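Local coordinates for putative chemotaxis protein (PDB 3H4Y), which probably acts as a CheX-type phosphatase in bacterial chemotaxis, removing the phosphoryl group from a CheY-like response regulator, at residues A[60-65]-A[149-154]; A[47-52]-A[127-132]; A[32-37]-A[138-143]; A[23-28]-A[70-75]; A[66-71]-A[142-147]. All coordinates share one frame; numbering follows the deposited sequence. Where two conformers were deposited one is given.

Contact 1 (A[60-65]-A[149-154]); sequences ISVTFT and FTVEFC
The two strands run antiparallel from the Ile-60/Phe-153 pair to the Phe-64/Phe-149 pair, their axes 4.6 Å apart at 169°, and are laced by two double hydrogen-bonded pairs, Ser-61 with Glu-152 and Thr-63 with Thr-150. Glu-152 N donates to Ser-61 O at 2.9 Å. Apolar and polar residues alternate, so one face carries Ile-60, Val-62, Phe-64, Phe-149, Val-151 and Phe-153, and the other the hydroxyls and Glu-152.

On the apolar face, Phe-64 and Phe-149 lie side by side and point the same way. CG of Phe-149 is wedged between its own N and carbonyl carbon (chi1 67°), and CE2 of Phe-64 sits over one face of that ring, 3.7 Å from CG. The planes are near parallel, at 30°, and slid apart so that the rings barely overlap. Val-62 CG1 adds a branch 3.7 Å from Phe-149 CD2; beta-branched valine suits an extended strand and fills space beside the ring.

On the other face a water bridges Ser-61 OG and Thr-63 OG1, 2.8 Å from each, and donates to Thr-150 O. Ser-61 OG also bonds His-131, and Thr-63 OG1 bonds Ser-47, so these buried hydroxyls are well supplied. Glu-152 OE2 is hydrogen-bonded to Asn-40 ND2.

Helices 10-25 and 84-109 pack on the Phe-64/Phe-149 face, while strands 47-54 and 137-144 flank the pair within the six-stranded sheet.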
# COMPACT_ATOMS: atom_id res chain seq x y z
N ILE A 60 -0.32 -4.42 6.67
CA ILE A 60 0.35 -5.71 6.47
C ILE A 60 1.00 -5.58 5.10
O ILE A 60 0.37 -5.13 4.14
CB ILE A 60 -0.64 -6.88 6.48
CG1 ILE A 60 -1.25 -7.09 7.86
CG2 ILE A 60 0.07 -8.18 5.95
CD1 ILE A 60 -2.41 -8.16 7.93
N SER A 61 2.26 -6.02 4.96
CA SER A 61 2.86 -6.03 3.64
C SER A 61 3.75 -7.28 3.48
O SER A 61 4.19 -7.87 4.45
CB SER A 61 3.68 -4.78 3.38
OG SER A 61 4.73 -4.63 4.31
N VAL A 62 3.98 -7.65 2.22
CA VAL A 62 4.89 -8.74 1.85
C VAL A 62 5.74 -8.21 0.68
O VAL A 62 5.18 -7.70 -0.30
CB VAL A 62 4.14 -10.01 1.42
CG1 VAL A 62 5.14 -11.21 1.30
CG2 VAL A 62 3.08 -10.36 2.44
N THR A 63 7.06 -8.31 0.80
CA THR A 63 8.01 -7.80 -0.17
C THR A 63 8.94 -8.93 -0.59
O THR A 63 9.63 -9.53 0.23
CB THR A 63 8.83 -6.65 0.43
OG1 THR A 63 7.93 -5.58 0.77
CG2 THR A 63 9.95 -6.19 -0.49
N PHE A 64 8.95 -9.20 -1.88
CA PHE A 64 9.67 -10.31 -2.45
C PHE A 64 10.85 -9.86 -3.31
O PHE A 64 10.74 -8.86 -4.04
CB PHE A 64 8.75 -11.09 -3.43
CG PHE A 64 7.58 -11.81 -2.80
CD1 PHE A 64 6.36 -11.17 -2.60
CD2 PHE A 64 7.70 -13.14 -2.45
CE1 PHE A 64 5.28 -11.91 -2.02
CE2 PHE A 64 6.62 -13.87 -1.89
CZ PHE A 64 5.45 -13.23 -1.65
N THR A 65 11.93 -10.65 -3.30
CA THR A 65 12.95 -10.53 -4.34
C THR A 65 12.33 -11.07 -5.63
O THR A 65 11.41 -11.90 -5.65
CB THR A 65 14.26 -11.29 -4.04
OG1 THR A 65 14.03 -12.69 -4.05
CG2 THR A 65 14.85 -10.84 -2.69
N PHE A 149 11.79 -13.21 1.05
CA PHE A 149 10.72 -12.23 1.13
C PHE A 149 10.55 -11.81 2.58
O PHE A 149 10.94 -12.56 3.48
CB PHE A 149 9.42 -12.69 0.49
CG PHE A 149 8.73 -13.85 1.20
CD1 PHE A 149 9.01 -15.16 0.86
CD2 PHE A 149 7.75 -13.63 2.15
CE1 PHE A 149 8.37 -16.21 1.46
CE2 PHE A 149 7.09 -14.66 2.74
CZ PHE A 149 7.39 -15.98 2.39
N THR A 150 9.98 -10.63 2.79
CA THR A 150 9.78 -10.09 4.13
C THR A 150 8.33 -9.73 4.37
O THR A 150 7.73 -9.02 3.55
CB THR A 150 10.66 -8.86 4.39
OG1 THR A 150 12.04 -9.24 4.28
CG2 THR A 150 10.41 -8.25 5.74
N VAL A 151 7.79 -10.24 5.46
CA VAL A 151 6.44 -9.91 5.90
C VAL A 151 6.51 -8.84 7.01
O VAL A 151 7.32 -8.95 7.94
CB VAL A 151 5.67 -11.15 6.44
CG1 VAL A 151 4.27 -10.75 7.04
CG2 VAL A 151 5.53 -12.22 5.34
N GLU A 152 5.72 -7.76 6.86
CA GLU A 152 5.67 -6.70 7.87
C GLU A 152 4.24 -6.50 8.37
O GLU A 152 3.29 -6.78 7.67
CB GLU A 152 6.22 -5.37 7.34
CG GLU A 152 7.65 -5.36 6.98
CD GLU A 152 8.14 -3.94 6.82
OE1 GLU A 152 7.41 -3.12 6.21
OE2 GLU A 152 9.25 -3.61 7.30
N PHE A 153 4.13 -5.97 9.58
CA PHE A 153 2.86 -5.74 10.27
C PHE A 153 3.08 -4.60 11.23
O PHE A 153 4.10 -4.57 11.93
CB PHE A 153 2.49 -7.00 11.09
CG PHE A 153 1.35 -6.86 12.09
CD1 PHE A 153 0.07 -6.46 11.72
CD2 PHE A 153 1.56 -7.25 13.40
CE1 PHE A 153 -0.96 -6.40 12.64
CE2 PHE A 153 0.55 -7.21 14.33
CZ PHE A 153 -0.72 -6.78 13.95
N CYS A 154 2.13 -3.67 11.28
CA CYS A 154 2.18 -2.63 12.31
C CYS A 154 0.78 -2.18 12.62
O CYS A 154 -0.15 -2.36 11.82
CB CYS A 154 3.01 -1.45 11.84
SG CYS A 154 2.38 -0.58 10.37
O HOH W 1 6.95 -6.04 3.40

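Contact 2 (A[47-52]-A[127-132]); sequences SAVIGI and HTISHV
His-127 and Ser-47 are turned to each other by their first torsions: CG of His-127 lies between its own N and carbonyl carbon (chi1 72°), and OG of Ser-47 is anti to its carbonyl carbon (chi1 -62°). These settings put Ser-47 OG in the plane of the imidazole at its edge, 2.7 Å from His-127 NE2. The two are hydrogen-bonded, and either could be the donor. Histidine suits this place because both its nitrogens are used: ND1 is held by the carbonyl of Gly-124, which fixes the ring's rotation. Ser-47 OG in turn has a second partner, Thr-63 OG1, so a small hydroxyl can link two polar groups inside a buried region.

The axes of the two short strands come no closer than 9.1 Å, at 18°, too far for backbone bonding, and the strands meet through side chains alone. Segment 47-52 belongs to the main sheet, whereas 127-132 lies over the face that carries Ser-47 and Val-49, nearly parallel to strand 47-54. It forms an antiparallel ladder with a strand of the second subunit, so its sheet runs on across the dimer interface.

Ile-129 brings its CG1 to 3.6 Å from Ser-47 OG, placing a hydrocarbon branch beside the polar link. Its CG2 slides past Val-49 CG2 at 4.1 Å, though Val-49 was deposited in two conformers and this touch is less certain. Farther along, the His-131 ring hydrogen-bonds through NE2 to Ser-61 OG and through ND1 to Ser-120 OG of the second subunit.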
# COMPACT_ATOMS: atom_id res chain seq x y z
N SER A 47 6.07 -6.15 -4.24
CA SER A 47 5.45 -6.16 -2.94
C SER A 47 3.95 -6.08 -3.07
O SER A 47 3.41 -5.67 -4.13
CB SER A 47 5.86 -4.93 -2.13
OG SER A 47 7.26 -4.89 -1.87
N ALA A 48 3.26 -6.41 -1.96
CA ALA A 48 1.89 -6.03 -1.83
C ALA A 48 1.64 -5.44 -0.45
O ALA A 48 2.20 -5.91 0.53
CB ALA A 48 0.88 -7.22 -2.09
N VAL A 49 0.73 -4.47 -0.40
CA VAL A 49 0.38 -3.74 0.83
C VAL A 49 -1.12 -3.85 1.04
O VAL A 49 -1.87 -3.72 0.08
CB VAL A 49 0.82 -2.25 0.77
CG1 VAL A 49 0.30 -1.43 1.97
CG2 VAL A 49 2.35 -2.12 0.65
N ILE A 50 -1.52 -4.13 2.28
CA ILE A 50 -2.92 -4.15 2.72
C ILE A 50 -3.03 -3.26 3.92
O ILE A 50 -2.21 -3.32 4.84
CB ILE A 50 -3.38 -5.57 3.06
CG1 ILE A 50 -3.54 -6.36 1.76
CG2 ILE A 50 -4.64 -5.57 3.97
CD1 ILE A 50 -3.86 -7.82 1.96
N GLY A 51 -4.05 -2.43 3.95
CA GLY A 51 -4.36 -1.61 5.12
C GLY A 51 -5.30 -2.36 6.03
O GLY A 51 -6.23 -3.03 5.56
N ILE A 52 -5.06 -2.25 7.33
CA ILE A 52 -5.91 -2.90 8.34
C ILE A 52 -6.49 -1.82 9.27
O ILE A 52 -5.84 -0.79 9.57
CB ILE A 52 -5.15 -4.04 9.11
CG1 ILE A 52 -3.97 -3.52 9.92
CG2 ILE A 52 -4.75 -5.14 8.14
CD1 ILE A 52 -3.15 -4.57 10.70
N HIS A 127 12.64 -1.22 -5.01
CA HIS A 127 11.76 -0.25 -4.38
C HIS A 127 11.74 -0.50 -2.86
O HIS A 127 12.13 -1.55 -2.38
CB HIS A 127 10.33 -0.31 -4.98
CG HIS A 127 9.55 -1.53 -4.58
ND1 HIS A 127 9.37 -2.61 -5.43
CD2 HIS A 127 8.89 -1.85 -3.43
CE1 HIS A 127 8.65 -3.54 -4.81
NE2 HIS A 127 8.34 -3.10 -3.61
N THR A 128 11.29 0.49 -2.12
CA THR A 128 11.13 0.37 -0.67
C THR A 128 9.69 0.60 -0.23
O THR A 128 8.94 1.36 -0.88
CB THR A 128 12.05 1.36 0.08
OG1 THR A 128 11.73 2.72 -0.30
CG2 THR A 128 13.55 1.03 -0.23
N ILE A 129 9.33 -0.09 0.83
CA ILE A 129 8.04 0.03 1.50
C ILE A 129 8.29 0.57 2.89
O ILE A 129 8.98 -0.09 3.69
CB ILE A 129 7.32 -1.34 1.65
CG1 ILE A 129 7.18 -2.10 0.33
CG2 ILE A 129 5.95 -1.14 2.34
CD1 ILE A 129 6.37 -1.32 -0.78
N SER A 130 7.69 1.72 3.20
CA SER A 130 7.90 2.37 4.49
C SER A 130 6.55 2.68 5.10
O SER A 130 5.92 3.66 4.76
CB SER A 130 8.72 3.66 4.34
OG SER A 130 9.98 3.39 3.77
N HIS A 131 6.10 1.81 6.00
CA HIS A 131 4.89 2.15 6.73
C HIS A 131 5.14 3.36 7.63
O HIS A 131 6.18 3.48 8.29
CB HIS A 131 4.36 0.95 7.52
CG HIS A 131 4.22 -0.28 6.70
ND1 HIS A 131 3.43 -0.32 5.58
CD2 HIS A 131 4.83 -1.48 6.79
CE1 HIS A 131 3.52 -1.53 5.04
NE2 HIS A 131 4.36 -2.26 5.76
N VAL A 132 4.20 4.29 7.60
CA VAL A 132 4.26 5.56 8.33
C VAL A 132 3.30 5.43 9.50
O VAL A 132 2.06 5.47 9.36
CB VAL A 132 3.87 6.75 7.39
CG1 VAL A 132 3.79 8.09 8.17
CG2 VAL A 132 4.87 6.87 6.24

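Contact 3 (A[32-37]-A[138-143]); sequences GKPYVK and MAIPFL
Tyr-35 and Ala-139 form the close-knit part of this contact. As an antiparallel hydrogen-bonded pair they exchange two bonds: Ala-139 N to Tyr-35 O at 2.9 Å and Tyr-35 N to Ala-139 O at 3.1 Å. With chi1 at 68°, the tyrosine ring swings across the neighbouring strand, and its hydroxyl end meets the methyl of Ala-139, CZ to CB 3.6 Å. A residue as small as alanine leaves room for the ring, whose OH makes a weak bond to Asn-40. On the opposite face, Pro-34 CB lies 3.9 Å from Ile-140 CG1, and both are buried against helix 10-25.

Toward solvent the fit is looser. Val-36 is exposed and touches Met-138, a selenomethionine, through CG1 to CB at 4.1 Å. Lys-33 points away from the strand. Its carbonyl O faces not an N-H but CD of Pro-141, 3.6 Å away, since proline has no amide proton to give.

Beyond this break lies a second, firmly bonded point, with the register shifted by one residue: Gly-32 N donates to Pro-141 O at 2.8 Å, nearly straight at 175°. Glycine fits there because a CB would collide with CG of Pro-141.

Regular pairing at one end, interrupted by prolines and resumed with a shift, is the geometry of a broken edge strand closing an antiparallel sheet.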
# COMPACT_ATOMS: atom_id res chain seq x y z
N GLY A 32 12.93 -16.50 9.36
CA GLY A 32 14.07 -16.07 10.15
C GLY A 32 13.54 -15.48 11.45
O GLY A 32 12.43 -15.82 11.91
N LYS A 33 14.33 -14.60 12.03
CA LYS A 33 14.05 -14.05 13.36
C LYS A 33 13.11 -12.88 13.30
O LYS A 33 13.45 -11.86 12.70
CB LYS A 33 15.34 -13.59 14.03
CG LYS A 33 15.16 -13.25 15.50
CD LYS A 33 16.49 -13.04 16.22
CE LYS A 33 17.13 -11.72 15.88
NZ LYS A 33 18.53 -11.68 16.46
N PRO A 34 11.93 -12.96 13.95
CA PRO A 34 11.11 -11.77 13.96
C PRO A 34 11.74 -10.66 14.77
O PRO A 34 12.49 -10.92 15.72
CB PRO A 34 9.82 -12.26 14.64
CG PRO A 34 9.80 -13.68 14.41
CD PRO A 34 11.22 -14.11 14.51
N TYR A 35 11.49 -9.42 14.37
CA TYR A 35 11.98 -8.26 15.13
C TYR A 35 11.05 -7.07 14.93
O TYR A 35 10.22 -7.06 14.01
CB TYR A 35 13.40 -7.89 14.70
CG TYR A 35 13.53 -7.35 13.29
CD1 TYR A 35 13.64 -8.21 12.22
CD2 TYR A 35 13.52 -5.98 13.04
CE1 TYR A 35 13.77 -7.73 10.92
CE2 TYR A 35 13.64 -5.49 11.74
CZ TYR A 35 13.77 -6.37 10.69
OH TYR A 35 13.85 -5.90 9.38
N VAL A 36 11.16 -6.09 15.81
CA VAL A 36 10.42 -4.83 15.68
C VAL A 36 11.39 -3.64 15.61
O VAL A 36 12.42 -3.61 16.29
CB VAL A 36 9.36 -4.65 16.80
CG1 VAL A 36 8.30 -5.73 16.72
CG2 VAL A 36 10.03 -4.65 18.17
N LYS A 37 11.09 -2.68 14.75
CA LYS A 37 11.92 -1.51 14.64
C LYS A 37 11.14 -0.28 14.19
O LYS A 37 10.36 -0.35 13.23
CB LYS A 37 13.03 -1.83 13.65
CG LYS A 37 14.04 -0.73 13.40
CD LYS A 37 15.16 -1.25 12.49
CE LYS A 37 15.85 -0.14 11.72
NZ LYS A 37 16.63 0.76 12.62
N MSE A 138 6.82 -4.57 12.91
CA MSE A 138 7.28 -5.98 12.95
C MSE A 138 7.71 -6.39 11.54
O MSE A 138 7.02 -6.09 10.55
CB MSE A 138 6.17 -6.93 13.41
CG MSE A 138 6.59 -8.42 13.54
SE MSE A 138 5.04 -9.60 13.26
CE MSE A 138 4.94 -9.48 11.33
N ALA A 139 8.86 -7.05 11.44
CA ALA A 139 9.29 -7.64 10.20
C ALA A 139 9.75 -9.07 10.45
O ALA A 139 10.36 -9.37 11.49
CB ALA A 139 10.39 -6.85 9.57
N ILE A 140 9.46 -9.95 9.49
CA ILE A 140 9.90 -11.35 9.56
C ILE A 140 10.43 -11.69 8.17
O ILE A 140 9.66 -11.68 7.18
CB ILE A 140 8.77 -12.35 9.94
CG1 ILE A 140 7.98 -11.91 11.18
CG2 ILE A 140 9.34 -13.81 10.11
CD1 ILE A 140 6.65 -12.63 11.32
N PRO A 141 11.74 -11.96 8.09
CA PRO A 141 12.24 -12.44 6.81
C PRO A 141 11.89 -13.93 6.64
O PRO A 141 11.83 -14.68 7.61
CB PRO A 141 13.74 -12.27 6.94
CG PRO A 141 14.02 -12.45 8.43
CD PRO A 141 12.77 -11.92 9.14
N PHE A 142 11.65 -14.34 5.40
CA PHE A 142 11.47 -15.74 5.04
C PHE A 142 12.42 -16.10 3.89
O PHE A 142 12.72 -15.27 3.01
CB PHE A 142 10.04 -16.01 4.60
CG PHE A 142 9.04 -15.93 5.69
CD1 PHE A 142 8.56 -14.69 6.12
CD2 PHE A 142 8.52 -17.08 6.28
CE1 PHE A 142 7.59 -14.62 7.12
CE2 PHE A 142 7.56 -17.02 7.24
CZ PHE A 142 7.10 -15.80 7.69
N LEU A 143 12.91 -17.35 3.91
CA LEU A 143 13.67 -17.89 2.82
C LEU A 143 12.90 -18.99 2.10
O LEU A 143 12.20 -19.81 2.71
CB LEU A 143 14.99 -18.48 3.34
CG LEU A 143 16.13 -17.50 3.64
CD1 LEU A 143 17.37 -18.27 4.08
CD2 LEU A 143 16.48 -16.70 2.42

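Contact 4 (A[23-28]-A[70-75])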
# COMPACT_ATOMS: atom_id res chain seq x y z
N THR A 23 0.04 -24.20 0.62
CA THR A 23 -1.21 -24.63 -0.04
C THR A 23 -1.41 -24.09 -1.43
O THR A 23 -1.84 -24.81 -2.33
CB THR A 23 -2.44 -24.23 0.81
OG1 THR A 23 -2.31 -24.80 2.10
CG2 THR A 23 -3.74 -24.74 0.16
N MSE A 24 -1.03 -22.84 -1.65
CA MSE A 24 -1.26 -22.16 -2.93
C MSE A 24 -0.14 -22.35 -3.92
O MSE A 24 -0.36 -22.32 -5.13
CB MSE A 24 -1.46 -20.65 -2.74
CG MSE A 24 -2.60 -20.22 -1.84
SE MSE A 24 -3.06 -18.33 -2.17
CE MSE A 24 -4.64 -17.89 -0.96
N ALA A 25 1.09 -22.55 -3.43
CA ALA A 25 2.26 -22.60 -4.31
C ALA A 25 3.15 -23.83 -4.20
O ALA A 25 4.09 -23.98 -5.00
CB ALA A 25 3.11 -21.34 -4.03
N GLY A 26 2.88 -24.70 -3.22
CA GLY A 26 3.73 -25.83 -2.93
C GLY A 26 5.10 -25.45 -2.42
O GLY A 26 6.06 -26.20 -2.61
N ILE A 27 5.20 -24.29 -1.77
CA ILE A 27 6.46 -23.76 -1.24
C ILE A 27 6.38 -23.73 0.27
O ILE A 27 5.39 -23.23 0.83
CB ILE A 27 6.76 -22.33 -1.79
CG1 ILE A 27 6.97 -22.40 -3.29
CG2 ILE A 27 7.96 -21.67 -1.05
CD1 ILE A 27 6.98 -21.04 -4.00
N GLN A 28 7.38 -24.30 0.93
CA GLN A 28 7.45 -24.27 2.40
C GLN A 28 8.48 -23.20 2.79
O GLN A 28 9.68 -23.47 2.77
CB GLN A 28 7.86 -25.65 2.92
CG GLN A 28 6.86 -26.75 2.60
CD GLN A 28 5.59 -26.67 3.43
OE1 GLN A 28 4.58 -27.26 3.06
NE2 GLN A 28 5.65 -25.97 4.56
N ILE A 70 9.07 -14.88 -8.91
CA ILE A 70 8.94 -15.68 -10.14
C ILE A 70 8.65 -17.14 -9.79
O ILE A 70 7.75 -17.77 -10.36
CB ILE A 70 10.19 -15.57 -11.04
CG1 ILE A 70 10.27 -14.17 -11.65
CG2 ILE A 70 10.15 -16.62 -12.16
CD1 ILE A 70 11.65 -13.86 -12.29
N ALA A 71 9.37 -17.69 -8.81
CA ALA A 71 9.15 -19.05 -8.40
C ALA A 71 7.81 -19.26 -7.74
O ALA A 71 7.17 -20.32 -7.93
CB ALA A 71 10.29 -19.50 -7.43
N LEU A 72 7.38 -18.26 -6.98
CA LEU A 72 6.05 -18.28 -6.38
C LEU A 72 4.97 -18.39 -7.45
O LEU A 72 4.08 -19.22 -7.36
CB LEU A 72 5.83 -17.00 -5.59
CG LEU A 72 4.43 -16.80 -5.03
CD1 LEU A 72 4.29 -17.71 -3.81
CD2 LEU A 72 4.21 -15.37 -4.64
N VAL A 73 5.06 -17.55 -8.47
CA VAL A 73 4.05 -17.53 -9.51
C VAL A 73 4.04 -18.84 -10.29
O VAL A 73 2.97 -19.42 -10.58
CB VAL A 73 4.21 -16.28 -10.45
CG1 VAL A 73 3.23 -16.38 -11.62
CG2 VAL A 73 4.01 -15.02 -9.64
N LYS A 74 5.22 -19.37 -10.59
CA LYS A 74 5.29 -20.68 -11.23
C LYS A 74 4.65 -21.75 -10.36
O LYS A 74 3.93 -22.62 -10.85
CB LYS A 74 6.74 -21.06 -11.53
CG LYS A 74 7.38 -20.27 -12.64
CD LYS A 74 8.85 -20.68 -12.81
CE LYS A 74 9.57 -19.81 -13.84
NZ LYS A 74 11.07 -19.94 -13.75
N GLY A 75 4.91 -21.73 -9.05
CA GLY A 75 4.30 -22.73 -8.17
C GLY A 75 2.78 -22.64 -8.13
O GLY A 75 2.08 -23.66 -8.04
O HOH W 2 0.66 -25.18 -6.07
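Peptide units are the flat groups here, because Ala-25, Ile-27, Leu-72 and Gly-75 bring no ring to the contact. CD1 of Ile-27 lies to one side of the Ala-71/Leu-72 peptide, out of its plane and offset toward the rim, 3.8 Å from Leu-72 CA and 4.0 Å from Ala-71 O. The Ala-25/Gly-26 peptide is met at its oxygen end, where Gly-75 CA approaches Ala-25 O to 3.4 Å in a CH...O contact. Glycine suits this helix position, since a CB would run into the same carbonyl oxygen.

Leu-72 has CG anti to its backbone N (chi1 173°), and its CD1 reaches 3.8 Å from Ala-25 CB and 4.3 Å from Ile-27 CD1. The methyl of Ala-25 lets the backbones come close. Gly-26 leaves the helix with positive phi, a state glycine enters readily. A water lies within hydrogen-bonding distance of Met-24 O and Gly-75 O, though it has more acceptors in reach than protons.

The C-terminal end of helix 10-25 thus rests against the C-terminal half of helix 66-77. Leu-72 also touches Leu-21 of the first helix, and Val-73, on the far side, packs on helix 84-109.

Contact 5 (A[66-71]-A[142-147])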
# COMPACT_ATOMS: atom_id res chain seq x y z
N LYS A 66 12.85 -10.58 -6.74
CA LYS A 66 12.34 -10.98 -8.04
C LYS A 66 12.38 -12.51 -8.25
O LYS A 66 11.39 -13.14 -8.71
CB LYS A 66 13.14 -10.24 -9.13
CG LYS A 66 12.65 -10.54 -10.51
CD LYS A 66 13.55 -9.87 -11.57
CE LYS A 66 13.63 -8.35 -11.38
NZ LYS A 66 14.39 -7.70 -12.50
N SER A 67 13.49 -13.15 -7.91
CA SER A 67 13.61 -14.58 -8.13
C SER A 67 12.61 -15.33 -7.26
O SER A 67 12.04 -16.33 -7.69
CB SER A 67 15.02 -15.09 -7.86
OG SER A 67 15.43 -14.84 -6.55
N CYS A 68 12.36 -14.81 -6.06
CA CYS A 68 11.42 -15.45 -5.15
C CYS A 68 9.99 -15.37 -5.71
O CYS A 68 9.25 -16.36 -5.72
CB CYS A 68 11.52 -14.79 -3.77
SG CYS A 68 10.57 -15.66 -2.50
N ALA A 69 9.63 -14.19 -6.25
CA ALA A 69 8.29 -13.95 -6.80
C ALA A 69 8.07 -14.79 -8.05
O ALA A 69 6.99 -15.35 -8.24
CB ALA A 69 8.11 -12.48 -7.11
N ILE A 70 9.07 -14.88 -8.91
CA ILE A 70 8.94 -15.68 -10.14
C ILE A 70 8.65 -17.14 -9.79
O ILE A 70 7.75 -17.77 -10.36
CB ILE A 70 10.19 -15.57 -11.04
CG1 ILE A 70 10.27 -14.17 -11.65
CG2 ILE A 70 10.15 -16.62 -12.16
CD1 ILE A 70 11.65 -13.86 -12.29
N ALA A 71 9.37 -17.69 -8.81
CA ALA A 71 9.15 -19.05 -8.40
C ALA A 71 7.81 -19.26 -7.74
O ALA A 71 7.17 -20.32 -7.93
CB ALA A 71 10.29 -19.50 -7.43
N PHE A 142 11.65 -14.34 5.40
CA PHE A 142 11.47 -15.74 5.04
C PHE A 142 12.42 -16.10 3.89
O PHE A 142 12.72 -15.27 3.01
CB PHE A 142 10.04 -16.01 4.60
CG PHE A 142 9.04 -15.93 5.69
CD1 PHE A 142 8.56 -14.69 6.12
CD2 PHE A 142 8.52 -17.08 6.28
CE1 PHE A 142 7.59 -14.62 7.12
CE2 PHE A 142 7.56 -17.02 7.24
CZ PHE A 142 7.10 -15.80 7.69
N LEU A 143 12.91 -17.35 3.91
CA LEU A 143 13.67 -17.89 2.82
C LEU A 143 12.90 -18.99 2.10
O LEU A 143 12.20 -19.81 2.71
CB LEU A 143 14.99 -18.48 3.34
CG LEU A 143 16.13 -17.50 3.64
CD1 LEU A 143 17.37 -18.27 4.08
CD2 LEU A 143 16.48 -16.70 2.42
N THR A 144 13.10 -19.06 0.78
CA THR A 144 12.63 -20.17 -0.02
C THR A 144 13.85 -20.63 -0.83
O THR A 144 14.90 -19.97 -0.82
CB THR A 144 11.52 -19.79 -1.01
OG1 THR A 144 12.05 -18.97 -2.06
CG2 THR A 144 10.36 -19.00 -0.30
N ASN A 145 13.68 -21.72 -1.56
CA ASN A 145 14.77 -22.20 -2.42
C ASN A 145 15.17 -21.20 -3.51
O ASN A 145 16.29 -21.29 -4.05
CB ASN A 145 14.38 -23.50 -3.09
CG ASN A 145 14.20 -24.64 -2.11
OD1 ASN A 145 14.66 -24.61 -0.95
ND2 ASN A 145 13.48 -25.67 -2.57
N HIS A 146 14.26 -20.29 -3.85
CA HIS A 146 14.52 -19.29 -4.88
C HIS A 146 14.66 -17.85 -4.42
O HIS A 146 14.55 -16.94 -5.23
CB HIS A 146 13.48 -19.42 -6.00
CG HIS A 146 13.52 -20.74 -6.69
ND1 HIS A 146 14.37 -20.98 -7.74
CD2 HIS A 146 12.89 -21.90 -6.43
CE1 HIS A 146 14.22 -22.24 -8.13
NE2 HIS A 146 13.33 -22.82 -7.36
N GLY A 147 14.85 -17.61 -3.12
CA GLY A 147 15.14 -16.28 -2.67
C GLY A 147 14.49 -15.96 -1.36
O GLY A 147 14.16 -16.87 -0.61
O HOH W 3 10.12 -18.80 -4.06
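Ser-67 and His-146 make the polar link: the serine hydroxyl donates to His-146 O, with OG 2.6 Å from it. OG lies between its own N and carbonyl carbon (chi1 59°), a setting that turns it from the first turn of the helix to the carbonyl. Serine is apt here, having a short hydroxyl arm that can reach without pushing the chain away. A water supplies a second bridge, donating to Cys-68 O and bonding Thr-144 OG1 at 2.8 Å. At the N-terminal end of the helix, Lys-66 forms a salt bridge with Asp-125.

The partner of the helix is a two-residue beta hairpin joining strands 137-144 and 147-155, with a type I turn from Thr-144 to Gly-147. Thr-144 N donates to Gly-147 O at 2.8 Å. Thr-144 OG1 accepts from His-146 N at 3.1 Å in an ST turn, so threonine serves both the turn and the water. Gly-147 has backbone angles that a side chain would strain, and a CB would also clash with Ser-67 OG.

Van der Waals contacts are few. Ala-71 CB meets His-146 CB at 3.5 Å and the imidazole obliquely, alanine being small enough to admit the ring. Deeper in, Cys-68 SG is anti to its backbone N (chi1 -171°) and lies beside Thr-144, 3.7 Å from OG1 and 4.0 Å from CG2; it also packs on Phe-149.

How the contacts relate
Following the chain, contact 4 opens first and closes at 70-75, joining the first helix to helix 66-77. Contact 3 begins next and returns at 138-143, adding the edge strand to the sheet; contact 2, running from 47-52 to 127-132, lies wholly within its span. Contact 1 closes last, at 149-154, pairing central strands, and contact 5 falls inside its span. Contact 4 crosses contacts 1, 2 and 3; contact 1 crosses 2 and 3; and contact 2 crosses 5. Contacts 4 and 5 share Ile-70 and Ala-71, while 3 and 5 share Phe-142 and Leu-143, linking helix pair, hairpin and sheet edge. Contact 2 extends this network toward the second subunit.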